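Long-range contacts in hypothetical protein (PDB 3V4H), which probably serves as an effector and ring-forming component of the type VI secretion system, as in other Hcp-family proteins, which assemble into hexamers: residues 32-37 / 103-108; 157-162 / 170-175. All blocks are in the same frame, centred on the assembly; numbering follows the deposited sequence.

Interaction 1. Residues 32-37 / 103-108; sequences KIDGIE and IKNVQF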
ATOM      1  N   LYS A  32      -7.069  33.004   4.103  1.00 52.98           N
ATOM      2  CA  LYS A  32      -8.040  34.089   3.913  1.00 55.21           C
ATOM      3  C   LYS A  32      -8.255  34.243   2.416  1.00 56.03           C
ATOM      4  O   LYS A  32      -7.316  34.540   1.696  1.00 53.90           O
ATOM      5  CB  LYS A  32      -7.489  35.393   4.488  1.00 58.73           C
ATOM      6  CG  LYS A  32      -8.406  36.604   4.277  1.00 63.08           C
ATOM      7  CD  LYS A  32      -7.671  37.792   3.722  1.00 69.20           C
ATOM      8  CE  LYS A  32      -7.306  38.800   4.793  1.00 73.63           C
ATOM      9  NZ  LYS A  32      -8.359  39.853   4.919  1.00 77.44           N
ATOM     10  N   ILE A  33      -9.470  34.003   1.951  1.00 56.94           N
ATOM     11  CA  ILE A  33      -9.748  33.958   0.514  1.00 60.06           C
ATOM     12  C   ILE A  33     -10.726  35.085   0.137  1.00 62.71           C
ATOM     13  O   ILE A  33     -11.818  35.178   0.703  1.00 61.52           O
ATOM     14  CB  ILE A  33     -10.418  32.650   0.132  1.00 58.40           C
ATOM     15  CG1 ILE A  33      -9.466  31.493   0.341  1.00 57.17           C
ATOM     16  CG2 ILE A  33     -10.928  32.711  -1.302  1.00 60.13           C
ATOM     17  CD1 ILE A  33     -10.095  30.151   0.087  1.00 57.05           C
ATOM     18  N   ASP A  34     -10.360  35.930  -0.805  1.00 63.44           N
ATOM     19  CA  ASP A  34     -11.193  37.072  -1.131  1.00 68.55           C
ATOM     20  C   ASP A  34     -12.594  36.696  -1.473  1.00 70.22           C
ATOM     21  O   ASP A  34     -12.829  35.888  -2.324  1.00 71.87           O
ATOM     22  CB  ASP A  34     -10.611  37.868  -2.274  1.00 74.47           C
ATOM     23  CG  ASP A  34      -9.690  38.953  -1.805  1.00 77.30           C
ATOM     24  OD1 ASP A  34      -9.872  39.464  -0.703  1.00 91.61           O
ATOM     25  OD2 ASP A  34      -8.753  39.286  -2.531  1.00 79.57           O
ATOM     26  N   GLY A  35     -13.531  37.319  -0.799  1.00 71.79           N
ATOM     27  CA  GLY A  35     -14.945  37.067  -1.029  1.00 73.51           C
ATOM     28  C   GLY A  35     -15.492  35.788  -0.397  1.00 69.99           C
ATOM     29  O   GLY A  35     -16.673  35.540  -0.479  1.00 70.23           O
ATOM     30  N   ILE A  36     -14.659  34.969   0.235  1.00 66.28           N
ATOM     31  CA  ILE A  36     -15.148  33.725   0.778  1.00 64.32           C
ATOM     32  C   ILE A  36     -14.687  33.629   2.238  1.00 67.00           C
ATOM     33  O   ILE A  36     -13.571  33.142   2.558  1.00 61.31           O
ATOM     34  CB  ILE A  36     -14.659  32.500  -0.047  1.00 63.33           C
ATOM     35  CG1 ILE A  36     -15.063  32.623  -1.527  1.00 66.96           C
ATOM     36  CG2 ILE A  36     -15.210  31.215   0.539  1.00 62.74           C
ATOM     37  CD1 ILE A  36     -14.591  31.500  -2.436  1.00 63.85           C
ATOM     38  N   GLU A  37     -15.567  34.059   3.129  1.00 65.51           N
ATOM     39  CA  GLU A  37     -15.309  33.929   4.546  1.00 64.93           C
ATOM     40  C   GLU A  37     -15.371  32.494   5.097  1.00 59.68           C
ATOM     41  O   GLU A  37     -16.162  31.670   4.649  1.00 58.60           O
ATOM     42  CB  GLU A  37     -16.297  34.765   5.312  1.00 67.25           C
ATOM     43  CG  GLU A  37     -15.894  36.207   5.355  1.00 71.18           C
ATOM     44  CD  GLU A  37     -16.844  37.018   6.183  1.00 74.87           C
ATOM     45  OE1 GLU A  37     -17.735  36.424   6.842  1.00 79.40           O
ATOM     46  OE2 GLU A  37     -16.684  38.248   6.168  1.00 78.02           O
ATOM     47  N   ILE A 103     -10.483  34.729  -8.298  1.00 74.62           N
ATOM     48  CA  ILE A 103     -10.405  35.248  -6.934  1.00 71.99           C
ATOM     49  C   ILE A 103      -9.145  36.096  -6.889  1.00 71.47           C
ATOM     50  O   ILE A 103      -8.090  35.642  -7.331  1.00 73.33           O
ATOM     51  CB  ILE A 103     -10.283  34.106  -5.907  1.00 66.33           C
ATOM     52  CG1 ILE A 103     -11.553  33.231  -5.877  1.00 65.66           C
ATOM     53  CG2 ILE A 103      -9.971  34.659  -4.513  1.00 66.35           C
ATOM     54  CD1 ILE A 103     -11.383  31.902  -5.103  1.00 61.50           C
ATOM     55  N   LYS A 104      -9.238  37.309  -6.356  1.00 73.18           N
ATOM     56  CA  LYS A 104      -8.155  38.291  -6.533  1.00 73.44           C
ATOM     57  C   LYS A 104      -6.938  38.013  -5.653  1.00 71.63           C
ATOM     58  O   LYS A 104      -5.806  38.060  -6.129  1.00 68.34           O
ATOM     59  CB  LYS A 104      -8.667  39.698  -6.268  1.00 79.50           C
ATOM     60  CG  LYS A 104      -9.647  40.186  -7.316  1.00 84.23           C
ATOM     61  CD  LYS A 104      -9.581  41.699  -7.438  1.00 89.67           C
ATOM     62  CE  LYS A 104     -10.493  42.231  -8.527  1.00 93.50           C
ATOM     63  NZ  LYS A 104     -10.207  43.665  -8.802  1.00 98.38           N
ATOM     64  N   ASN A 105      -7.187  37.705  -4.382  1.00 68.08           N
ATOM     65  CA  ASN A 105      -6.141  37.554  -3.386  1.00 67.46           C
ATOM     66  C   ASN A 105      -6.512  36.404  -2.479  1.00 63.52           C
ATOM     67  O   ASN A 105      -7.687  36.269  -2.110  1.00 61.10           O
ATOM     68  CB  ASN A 105      -6.030  38.804  -2.509  1.00 69.30           C
ATOM     69  CG  ASN A 105      -5.648  40.035  -3.282  1.00 74.53           C
ATOM     70  OD1 ASN A 105      -4.477  40.217  -3.591  1.00 79.29           O
ATOM     71  ND2 ASN A 105      -6.625  40.903  -3.589  1.00 75.06           N
ATOM     72  N   VAL A 106      -5.503  35.591  -2.151  1.00 61.32           N
ATOM     73  CA  VAL A 106      -5.589  34.541  -1.162  1.00 59.71           C
ATOM     74  C   VAL A 106      -4.333  34.658  -0.325  1.00 58.82           C
ATOM     75  O   VAL A 106      -3.236  34.822  -0.880  1.00 57.44           O
ATOM     76  CB  VAL A 106      -5.632  33.142  -1.806  1.00 60.13           C
ATOM     77  CG1 VAL A 106      -5.539  32.044  -0.738  1.00 56.08           C
ATOM     78  CG2 VAL A 106      -6.910  32.968  -2.624  1.00 60.30           C
ATOM     79  N   GLN A 107      -4.500  34.603   0.996  1.00 57.05           N
ATOM     80  CA  GLN A 107      -3.388  34.684   1.930  1.00 57.82           C
ATOM     81  C   GLN A 107      -3.396  33.508   2.926  1.00 53.99           C
ATOM     82  O   GLN A 107      -4.350  33.317   3.695  1.00 52.16           O
ATOM     83  CB  GLN A 107      -3.416  36.024   2.674  1.00 63.94           C
ATOM     84  CG  GLN A 107      -2.275  36.160   3.684  1.00 68.65           C
ATOM     85  CD  GLN A 107      -2.502  37.224   4.750  1.00 73.40           C
ATOM     86  OE1 GLN A 107      -1.788  38.224   4.777  1.00 73.41           O
ATOM     87  NE2 GLN A 107      -3.469  36.984   5.671  1.00 74.59           N
ATOM     88  N   PHE A 108      -2.306  32.754   2.917  1.00 51.20           N
ATOM     89  CA  PHE A 108      -2.119  31.564   3.754  1.00 49.32           C
ATOM     90  C   PHE A 108      -1.071  31.833   4.811  1.00 48.23           C
ATOM     91  O   PHE A 108      -0.035  32.395   4.519  1.00 51.63           O
ATOM     92  CB  PHE A 108      -1.677  30.405   2.894  1.00 49.50           C
ATOM     93  CG  PHE A 108      -1.252  29.210   3.686  1.00 47.89           C
ATOM     94  CD1 PHE A 108      -2.191  28.444   4.348  1.00 49.48           C
ATOM     95  CD2 PHE A 108       0.074  28.866   3.784  1.00 49.18           C
ATOM     96  CE1 PHE A 108      -1.829  27.327   5.113  1.00 48.44           C
ATOM     97  CE2 PHE A 108       0.457  27.775   4.542  1.00 49.46           C
ATOM     98  CZ  PHE A 108      -0.507  26.971   5.191  1.00 47.03           C
TER

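Interaction 2. Residues 157-162 / 170-175; sequences TQDYVM and SGVISA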
ATOM      1  N   THR A 157       3.824  35.180  -3.464  1.00 55.32           N
ATOM      2  CA  THR A 157       4.949  35.639  -2.659  1.00 54.52           C
ATOM      3  C   THR A 157       5.041  34.767  -1.433  1.00 52.57           C
ATOM      4  O   THR A 157       4.011  34.437  -0.846  1.00 51.75           O
ATOM      5  CB  THR A 157       4.741  37.093  -2.260  1.00 57.56           C
ATOM      6  OG1 THR A 157       4.985  37.923  -3.414  1.00 65.04           O
ATOM      7  CG2 THR A 157       5.705  37.519  -1.162  1.00 60.66           C
ATOM      8  N   GLN A 158       6.252  34.372  -1.043  1.00 51.33           N
ATOM      9  CA  GLN A 158       6.414  33.615   0.189  1.00 51.35           C
ATOM     10  C   GLN A 158       7.356  34.375   1.078  1.00 51.80           C
ATOM     11  O   GLN A 158       8.484  34.677   0.666  1.00 53.68           O
ATOM     12  CB  GLN A 158       6.977  32.210  -0.130  1.00 53.02           C
ATOM     13  CG  GLN A 158       7.251  31.323   1.055  1.00 59.39           C
ATOM     14  CD  GLN A 158       8.169  30.152   0.690  1.00 60.57           C
ATOM     15  OE1 GLN A 158       9.262  30.352   0.178  1.00 60.81           O
ATOM     16  NE2 GLN A 158       7.707  28.945   0.929  1.00 57.40           N
ATOM     17  N   ASP A 159       6.896  34.682   2.293  1.00 50.70           N
ATOM     18  CA  ASP A 159       7.699  35.385   3.297  1.00 49.71           C
ATOM     19  C   ASP A 159       7.917  34.525   4.516  1.00 48.44           C
ATOM     20  O   ASP A 159       6.945  34.020   5.105  1.00 47.39           O
ATOM     21  CB  ASP A 159       6.988  36.641   3.776  1.00 51.80           C
ATOM     22  CG  ASP A 159       6.825  37.711   2.683  1.00 52.96           C
ATOM     23  OD1 ASP A 159       7.757  38.001   1.905  1.00 53.92           O
ATOM     24  OD2 ASP A 159       5.723  38.265   2.618  1.00 61.73           O
ATOM     25  N   TYR A 160       9.175  34.341   4.898  1.00 44.17           N
ATOM     26  CA  TYR A 160       9.508  33.688   6.150  1.00 44.13           C
ATOM     27  C   TYR A 160      10.099  34.725   7.118  1.00 47.55           C
ATOM     28  O   TYR A 160      11.077  35.441   6.791  1.00 46.22           O
ATOM     29  CB  TYR A 160      10.517  32.555   5.839  1.00 44.70           C
ATOM     30  CG  TYR A 160      10.992  31.826   7.070  1.00 44.63           C
ATOM     31  CD1 TYR A 160      10.344  30.698   7.501  1.00 42.57           C
ATOM     32  CD2 TYR A 160      12.086  32.281   7.812  1.00 46.77           C
ATOM     33  CE1 TYR A 160      10.723  30.060   8.662  1.00 43.11           C
ATOM     34  CE2 TYR A 160      12.481  31.640   8.984  1.00 44.22           C
ATOM     35  CZ  TYR A 160      11.782  30.498   9.379  1.00 47.44           C
ATOM     36  OH  TYR A 160      12.144  29.787  10.518  1.00 47.55           O
ATOM     37  N   VAL A 161       9.515  34.811   8.293  1.00 47.56           N
ATOM     38  CA  VAL A 161       9.783  35.869   9.221  1.00 49.85           C
ATOM     39  C   VAL A 161      10.679  35.288  10.310  1.00 57.03           C
ATOM     40  O   VAL A 161      10.313  34.296  10.917  1.00 55.62           O
ATOM     41  CB  VAL A 161       8.445  36.387   9.822  1.00 51.44           C
ATOM     42  CG1 VAL A 161       8.696  37.394  10.936  1.00 55.50           C
ATOM     43  CG2 VAL A 161       7.532  37.000   8.743  1.00 49.83           C
ATOM     44  N   MET A 162      11.858  35.862  10.519  1.00 58.02           N
ATOM     45  CA  MET A 162      12.749  35.471  11.621  1.00 64.90           C
ATOM     46  C   MET A 162      12.616  36.422  12.782  1.00 69.31           C
ATOM     47  O   MET A 162      12.409  37.622  12.590  1.00 70.61           O
ATOM     48  CB  MET A 162      14.213  35.556  11.193  1.00 67.82           C
ATOM     49  CG  MET A 162      14.589  34.582  10.126  1.00 70.31           C
ATOM     50  SD  MET A 162      15.748  35.369   9.032  1.00 81.66           S
ATOM     51  CE  MET A 162      16.997  36.045  10.142  1.00 85.94           C
ATOM     52  N   SER A 170      13.389  40.196  13.481  1.00 74.77           N
ATOM     53  CA  SER A 170      14.630  40.739  12.998  1.00 72.90           C
ATOM     54  C   SER A 170      14.477  40.991  11.505  1.00 65.06           C
ATOM     55  O   SER A 170      15.179  41.804  10.941  1.00 61.27           O
ATOM     56  CB  SER A 170      15.787  39.738  13.228  1.00 75.31           C
ATOM     57  OG  SER A 170      15.399  38.425  12.822  1.00 74.00           O
ATOM     58  N   GLY A 171      13.613  40.243  10.845  1.00 60.84           N
ATOM     59  CA  GLY A 171      13.612  40.286   9.401  1.00 60.12           C
ATOM     60  C   GLY A 171      12.741  39.266   8.711  1.00 56.30           C
ATOM     61  O   GLY A 171      12.019  38.511   9.334  1.00 50.56           O
ATOM     62  N   VAL A 172      12.807  39.301   7.394  1.00 54.25           N
ATOM     63  CA  VAL A 172      11.974  38.486   6.547  1.00 50.01           C
ATOM     64  C   VAL A 172      12.840  38.080   5.391  1.00 48.46           C
ATOM     65  O   VAL A 172      13.648  38.909   4.905  1.00 47.51           O
ATOM     66  CB  VAL A 172      10.779  39.295   5.999  1.00 50.37           C
ATOM     67  CG1 VAL A 172       9.882  38.409   5.142  1.00 46.74           C
ATOM     68  CG2 VAL A 172       9.966  39.946   7.145  1.00 48.43           C
ATOM     69  N   ILE A 173      12.714  36.825   4.969  1.00 45.74           N
ATOM     70  CA  ILE A 173      13.306  36.336   3.715  1.00 48.23           C
ATOM     71  C   ILE A 173      12.177  35.989   2.794  1.00 45.81           C
ATOM     72  O   ILE A 173      11.282  35.267   3.169  1.00 44.43           O
ATOM     73  CB  ILE A 173      14.151  35.046   3.847  1.00 50.64           C
ATOM     74  CG1 ILE A 173      15.233  35.266   4.873  1.00 57.27           C
ATOM     75  CG2 ILE A 173      14.789  34.706   2.481  1.00 53.37           C
ATOM     76  CD1 ILE A 173      14.887  34.615   6.188  1.00 60.17           C
ATOM     77  N   SER A 174      12.293  36.377   1.543  1.00 45.91           N
ATOM     78  CA  SER A 174      11.170  36.285   0.654  1.00 48.61           C
ATOM     79  C   SER A 174      11.570  35.711  -0.678  1.00 52.78           C
ATOM     80  O   SER A 174      12.722  35.836  -1.136  1.00 54.77           O
ATOM     81  CB  SER A 174      10.672  37.711   0.355  1.00 51.94           C
ATOM     82  OG  SER A 174      10.106  38.294   1.492  1.00 56.18           O
ATOM     83  N   ALA A 175      10.576  35.172  -1.344  1.00 54.11           N
ATOM     84  CA  ALA A 175      10.735  34.704  -2.678  1.00 55.47           C
ATOM     85  C   ALA A 175       9.451  35.138  -3.313  1.00 56.31           C
ATOM     86  O   ALA A 175       8.445  35.269  -2.622  1.00 53.98           O
ATOM     87  CB  ALA A 175      10.856  33.192  -2.686  1.00 55.82           C
TER

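Interaction 1. Residues 32-37 / 103-108
Three backbone hydrogen bonds tie Lys32 and Asp34 to Gln107 and Asn105. Lys32 and Gln107 form an antiparallel hydrogen-bonded pair: Lys32 N reaches Gln107 O at 2.8 Å, and Gln107 N returns to Lys32 O at 2.9 Å. Beyond the non-hydrogen-bonded pair Ile33–Val106, Asp34 N gives a third bond to Asn105 O at 3.0 Å. Lys32 O also receives the CA-H of Val106.

The apolar contacts start from the Ile33–Val106 face and run on to Ile103 and Ile36. Ile33 CG1 lies alongside the two methyls of Val106; with CG1 beside the backbone N (chi1 -66°), the other branch, Ile33 CG2, falls anti to that N and meets Ile103 CG2 at 3.9 Å. Ile103 CD1 then touches Ile36 CD1 at 4.2 Å, these two side chains crossing at about a right angle. Leu93 and Tyr96 of helix 90-99 close over this buried group, Leu93 on Ile33 and Tyr96 on both Ile36 and Ile103.

Polar side chains meet at the edge by Asp34. Its carboxylate runs beside the Asn105 side chain, with the two planar groups 83° apart. A hydrogen bond from Asn105 ND2 to Asp34 OD2 is modelled, but it is doubtful because that oxygen is too close to a neighbour. On the Lys32 side of the sheet, Gln107 OE1 is engaged by Lys124.

After Ile33 the chain leaves the sheet through a type II beta turn, closed by Ile36 N to Ile33 O at 2.9 Å with Gly35 at positive phi. The whole is an antiparallel strand pair inside the Hcp beta-barrel fold, with one strand ending in a turn packed against helix 90-99.

Interaction 2. Residues 157-162 / 170-175
Ile173 and Met162 meet through their bent ends: Ile173 CG1 lies beside its backbone N (chi1 -56°), and chi2 of 102° brings CD1 close to strand 157-162, where the Met162 chain, itself bent at chi2 and chi3, crosses it. Met162 SD is modelled 3.1 Å from Ile173 CD1, closer than van der Waals contact, so the detail is doubtful. Ile173 CD1 also sits at the edge of the Tyr160 ring, near its plane, 4.0 Å from Tyr160 CD2.

On the other face, Asp159 CG also stands beside its backbone N, and Ser174 OG donates to Asp159 OD1 at a modelled 2.4 Å, too short to be taken literally. Next to it, Asp159 CB packs on Val172 CG1 at 3.7 Å.

Paired backbone bonds join Gln158 to Ala175 and Tyr160 to Ile173. At the far end Met162 N bonds Gly171 O, and Met162 O takes Ser170 N at 2.9 Å plus weak bonds from Ser170 OG and Gly171 N. Pro91 of the second subunit packs on Gln158 and Tyr160. The strands form a beta hairpin with a classic bulge, Ser170 and Gly171 opposite Met162, lying against the neighbouring protomer.

Interactions 1 and 2 belong to the same antiparallel sheet, with strand 119-126 between them: its Phe125 and Ile123 bond to Val106 and Phe108 on one side, and its Lys124, Thr122 and Tyr120 to Thr157, Asp159 and Val161 on the other. Their centres are 20 Å apart and their nearest atoms about 7 Å, without touching. Interaction 1 is centred about 8 Å from the chain centre, beside helix 90-99, and meets no other subunit. Interaction 2, about 17 Å out, includes strand 171-178, outermost in this chain's sheet, and faces Lys88, Pro91 and Ser95 of the second subunit. Interaction 1 thus joins parts of one protomer, whereas interaction 2 also takes part in a subunit boundary.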